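Local coordinates for protein ectonucleotide pyrophosphatase/phosphodiesterase family member 5 (Mus musculus, PDB 5VEO) that probably hydrolyses phosphodiester or pyrophosphate bonds of nucleotide-type substrates as a zinc-dependent ectoenzyme of the alkaline phosphatase clan, at residues H36-Y39 with I40-N43; L201-L204 with I205-L208. The protein carries 1 engineered substitution. One frame throughout, in Å; residues are numbered along the deposited sequence.

In the fold
Contact 1 spans the last turns of helix 35-42 and the first residue beyond, whereas contact 2 lies within the long helix 190-210; together they illustrate how one helical grammar is adapted to its surroundings. The two helices pack on each other: F37 CG comes within 3.7 Å of L201 CD2, and H36 CD2 within 3.4 Å of G202 CA. Both send apolar residues toward strand 218-222 of the central mixed sheet. Four of the eight residues in contact 2 are buried, against two in contact 1. Each has a methionine set against an aromatic ring; they differ in the polar capping by N43 in contact 1, against buried leucine and isoleucine pairs in contact 2.

Contact 1: H36-Y39 with I40-N43; sequences HFHY and IMKN
The carbonyl oxygen of Y39 is gripped twice by N43, the residue at which the chain leaves helical geometry. The side-chain amide gives the stronger hydrogen bond, ND2 of N43 lying 2.9 Å from O of Y39 with the N-H direction moderately straight at 150°. ND2 is tilted somewhat out of the carbonyl plane. The backbone N of N43 adds a weak bond to the same oxygen, while OD1 of N43 accepts a hydrogen bond from NZ of K347, which helps fix the amide's rotation. ND2 also hovers over one face of the Y39 ring, 3.5 Å from CE1 of Y39 and toward the rim. Ring and amide planes are turned 57° apart, so the two groups do not stack flat. With CG of Y39 anti to its own backbone nitrogen (chi1 176°), the ring swings along the outside of the final turn, where its CD1-CE1 side comes under ND2 of N43, while its OH bonds to NZ of K209. Replacing Y39 with an alanine would remove this ring, and would probably uncover one flank of the N43 amide and deprive K209 of a hydroxyl partner.

Another flank pairs H38 with M41, whose side chains run side by side. SD of M41 sits squarely over the imidazole, 4.1 Å from the centroid of the H38 ring, and the bend at chi3 brings CE of M41 to 3.8 Å from CD2 of H38. A hydrogen bond from ND1 of H38 to O of T34 helps fix the ring's rotation. F37 and I40 face L339 of strand 338-341. An asparagine whose side chain reaches back to a carbonyl of the final turn is a polar way of finishing a helix, here at the C-terminal end of helix 35-42.

Contact 2: L201-L204 with I205-L208; sequences LGYL and IKML
Y203 and M207 meet closely, one turn apart. CG of M207 lies over one face of the phenol ring, 4.1 Å from its centroid and displaced toward the rim on the side of CE2 of Y203. The methionine then folds across the ring: its bend at chi2 (-65°) carries CE of M207 to 3.7 Å from CE1 of Y203, and SD approaches the same ring obliquely in a Met-aromatic contact. The ring is thus touched by both ends of the thioether chain.

Aliphatic pairs pack along the buried side. L204 and L208 meet at 4.0 Å between CG of L204 and CD1 of L208, and CG of L208 lies 3.3 Å from the carbonyl oxygen of L204. L201 and I205 touch more lightly, CG of L201 standing 4.2 Å from CD1 of I205. G202 belongs to the packed part too, since its lack of a side chain lets H36 of the adjoining helix come close. Beneath all of them, each residue from I205 to L208 donates its backbone N-H to the carbonyl four positions earlier, the regular alpha-helical pattern.

The other side is looser. K206 is exposed, and its chain, kinked at chi3, leaves NZ of K206 4.3 Å from CD1 of Y203, obliquely placed and making little contact.

Within the fold, the apolar side of helix 190-210 is enclosed by its neighbours: Y203 and L204 rest on V153 and L208 on I157 of helix 149-160, L201 meets F37 and I40, and I205 meets I40, of helix 35-42, and L204 and L208 close on L219 of strand 218-222.

Contact 1: H36-Y39 with I40-N43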
loop_
_atom_site.group_PDB
_atom_site.type_symbol
_atom_site.label_atom_id
_atom_site.label_comp_id
_atom_site.label_asym_id
_atom_site.label_seq_id
_atom_site.Cartn_x
_atom_site.Cartn_y
_atom_site.Cartn_z
ATOM N N HIS A 36 -22.162 2.791 4.747
ATOM C CA HIS A 36 -21.467 1.917 5.682
ATOM C C HIS A 36 -20.162 2.536 6.158
ATOM O O HIS A 36 -19.831 2.433 7.344
ATOM C CB HIS A 36 -21.268 0.549 5.053
ATOM C CG HIS A 36 -22.565 -0.135 4.786
ATOM N ND1 HIS A 36 -23.107 -0.251 3.526
ATOM C CD2 HIS A 36 -23.481 -0.649 5.640
ATOM C CE1 HIS A 36 -24.274 -0.869 3.610
ATOM N NE2 HIS A 36 -24.523 -1.119 4.881
ATOM N N PHE A 37 -19.429 3.226 5.274
ATOM C CA PHE A 37 -18.308 4.025 5.752
ATOM C C PHE A 37 -18.781 5.069 6.755
ATOM O O PHE A 37 -18.143 5.277 7.788
ATOM C CB PHE A 37 -17.572 4.705 4.597
ATOM C CG PHE A 37 -16.661 3.776 3.811
ATOM C CD1 PHE A 37 -15.342 3.605 4.183
ATOM C CD2 PHE A 37 -17.126 3.085 2.706
ATOM C CE1 PHE A 37 -14.490 2.748 3.469
ATOM C CE2 PHE A 37 -16.277 2.239 1.983
ATOM C CZ PHE A 37 -14.961 2.070 2.383
ATOM N N HIS A 38 -19.906 5.730 6.470
ATOM C CA HIS A 38 -20.392 6.775 7.366
ATOM C C HIS A 38 -20.877 6.201 8.695
ATOM O O HIS A 38 -20.754 6.863 9.733
ATOM C CB HIS A 38 -21.478 7.588 6.654
ATOM C CG HIS A 38 -20.918 8.657 5.768
ATOM N ND1 HIS A 38 -20.422 8.389 4.512
ATOM C CD2 HIS A 38 -20.736 9.984 5.969
ATOM C CE1 HIS A 38 -19.977 9.508 3.966
ATOM N NE2 HIS A 38 -20.145 10.489 4.835
ATOM N N TYR A 39 -21.364 4.956 8.696
ATOM C CA TYR A 39 -21.735 4.299 9.944
ATOM C C TYR A 39 -20.516 4.088 10.838
ATOM O O TYR A 39 -20.568 4.335 12.049
ATOM C CB TYR A 39 -22.423 2.974 9.628
ATOM C CG TYR A 39 -22.772 2.149 10.834
ATOM C CD1 TYR A 39 -23.870 2.467 11.625
ATOM C CD2 TYR A 39 -22.011 1.048 11.185
ATOM C CE1 TYR A 39 -24.203 1.691 12.733
ATOM C CE2 TYR A 39 -22.338 0.269 12.283
ATOM C CZ TYR A 39 -23.424 0.600 13.060
ATOM O OH TYR A 39 -23.719 -0.190 14.161
ATOM N N ILE A 40 -19.392 3.658 10.259
ATOM C CA ILE A 40 -18.164 3.538 11.042
ATOM C C ILE A 40 -17.713 4.906 11.548
ATOM O O ILE A 40 -17.290 5.050 12.703
ATOM C CB ILE A 40 -17.066 2.849 10.214
ATOM C CG1 ILE A 40 -17.426 1.364 10.055
ATOM C CG2 ILE A 40 -15.709 3.015 10.890
ATOM C CD1 ILE A 40 -16.488 0.576 9.194
ATOM N N MET A 41 -17.751 5.920 10.681
ATOM C CA MET A 41 -17.361 7.266 11.092
ATOM C C MET A 41 -18.171 7.732 12.300
ATOM O O MET A 41 -17.606 8.194 13.298
ATOM C CB MET A 41 -17.532 8.237 9.923
ATOM C CG MET A 41 -16.514 8.013 8.824
ATOM S SD MET A 41 -17.040 8.661 7.222
ATOM C CE MET A 41 -17.388 10.343 7.645
ATOM N N LYS A 42 -19.499 7.604 12.226
ATOM C CA LYS A 42 -20.374 8.088 13.298
ATOM C C LYS A 42 -20.101 7.365 14.608
ATOM O O LYS A 42 -20.352 7.904 15.704
ATOM C CB LYS A 42 -21.825 7.889 12.865
ATOM C CG LYS A 42 -22.894 8.371 13.845
ATOM C CD LYS A 42 -24.277 7.861 13.419
ATOM C CE LYS A 42 -25.346 8.069 14.499
ATOM N NZ LYS A 42 -25.526 6.881 15.401
ATOM N N ASN A 43 -19.620 6.130 14.514
ATOM C CA ASN A 43 -19.397 5.293 15.679
ATOM C C ASN A 43 -17.920 5.062 15.942
ATOM O O ASN A 43 -17.566 4.153 16.702
ATOM C CB ASN A 43 -20.151 3.980 15.490
ATOM C CG ASN A 43 -21.650 4.188 15.532
ATOM O OD1 ASN A 43 -22.204 4.489 16.594
ATOM N ND2 ASN A 43 -22.302 4.103 14.385
#

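Contact 2: L201-L204 with I205-L208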
loop_
_atom_site.group_PDB
_atom_site.type_symbol
_atom_site.label_atom_id
_atom_site.label_comp_id
_atom_site.label_asym_id
_atom_site.label_seq_id
_atom_site.Cartn_x
_atom_site.Cartn_y
_atom_site.Cartn_z
ATOM N N LEU A 201 -18.160 -3.424 2.618
ATOM C CA LEU A 201 -17.898 -3.061 3.999
ATOM C C LEU A 201 -19.119 -3.353 4.865
ATOM O O LEU A 201 -18.994 -3.868 5.985
ATOM C CB LEU A 201 -17.494 -1.588 4.080
ATOM C CG LEU A 201 -17.209 -1.034 5.476
ATOM C CD1 LEU A 201 -16.114 -1.836 6.199
ATOM C CD2 LEU A 201 -16.894 0.452 5.403
ATOM N N GLY A 202 -20.310 -3.052 4.349
ATOM C CA GLY A 202 -21.536 -3.383 5.068
ATOM C C GLY A 202 -21.686 -4.872 5.324
ATOM O O GLY A 202 -22.117 -5.286 6.404
ATOM N N TYR A 203 -21.321 -5.692 4.340
ATOM C CA TYR A 203 -21.319 -7.140 4.518
ATOM C C TYR A 203 -20.384 -7.562 5.651
ATOM O O TYR A 203 -20.737 -8.392 6.502
ATOM C CB TYR A 203 -20.907 -7.800 3.203
ATOM C CG TYR A 203 -20.897 -9.300 3.261
ATOM C CD1 TYR A 203 -22.051 -10.027 3.004
ATOM C CD2 TYR A 203 -19.743 -9.996 3.589
ATOM C CE1 TYR A 203 -22.049 -11.403 3.044
ATOM C CE2 TYR A 203 -19.735 -11.393 3.639
ATOM C CZ TYR A 203 -20.893 -12.080 3.374
ATOM O OH TYR A 203 -20.905 -13.448 3.421
ATOM N N LEU A 204 -19.177 -7.003 5.674
ATOM C CA LEU A 204 -18.229 -7.305 6.740
ATOM C C LEU A 204 -18.792 -6.911 8.101
ATOM O O LEU A 204 -18.707 -7.672 9.071
ATOM C CB LEU A 204 -16.904 -6.583 6.469
ATOM C CG LEU A 204 -15.856 -6.676 7.581
ATOM C CD1 LEU A 204 -15.480 -8.135 7.889
ATOM C CD2 LEU A 204 -14.627 -5.857 7.221
ATOM N N ILE A 205 -19.369 -5.717 8.192
ATOM C CA ILE A 205 -19.962 -5.274 9.448
ATOM C C ILE A 205 -21.035 -6.257 9.896
ATOM O O ILE A 205 -21.074 -6.666 11.057
ATOM C CB ILE A 205 -20.537 -3.860 9.296
ATOM C CG1 ILE A 205 -19.411 -2.870 9.038
ATOM C CG2 ILE A 205 -21.347 -3.478 10.540
ATOM C CD1 ILE A 205 -19.931 -1.505 8.617
ATOM N N LYS A 206 -21.930 -6.624 8.979
ATOM C CA LYS A 206 -23.006 -7.561 9.302
ATOM C C LYS A 206 -22.448 -8.884 9.812
ATOM O O LYS A 206 -22.955 -9.452 10.790
ATOM C CB LYS A 206 -23.871 -7.777 8.056
ATOM C CG LYS A 206 -25.092 -8.660 8.228
ATOM C CD LYS A 206 -25.854 -8.829 6.883
ATOM C CE LYS A 206 -25.206 -9.881 5.955
ATOM N NZ LYS A 206 -25.958 -10.214 4.685
ATOM N N MET A 207 -21.388 -9.388 9.175
ATOM C CA MET A 207 -20.826 -10.665 9.600
ATOM C C MET A 207 -20.095 -10.560 10.934
ATOM O O MET A 207 -20.125 -11.510 11.728
ATOM C CB MET A 207 -19.893 -11.207 8.521
ATOM C CG MET A 207 -20.627 -11.574 7.270
ATOM S SD MET A 207 -21.750 -12.940 7.616
ATOM C CE MET A 207 -23.016 -12.684 6.401
ATOM N N LEU A 208 -19.436 -9.434 11.200
ATOM C CA LEU A 208 -18.835 -9.221 12.509
ATOM C C LEU A 208 -19.906 -9.193 13.587
ATOM O O LEU A 208 -19.718 -9.744 14.676
ATOM C CB LEU A 208 -18.038 -7.918 12.533
ATOM C CG LEU A 208 -16.729 -7.940 11.733
ATOM C CD1 LEU A 208 -16.201 -6.513 11.536
ATOM C CD2 LEU A 208 -15.640 -8.801 12.360
#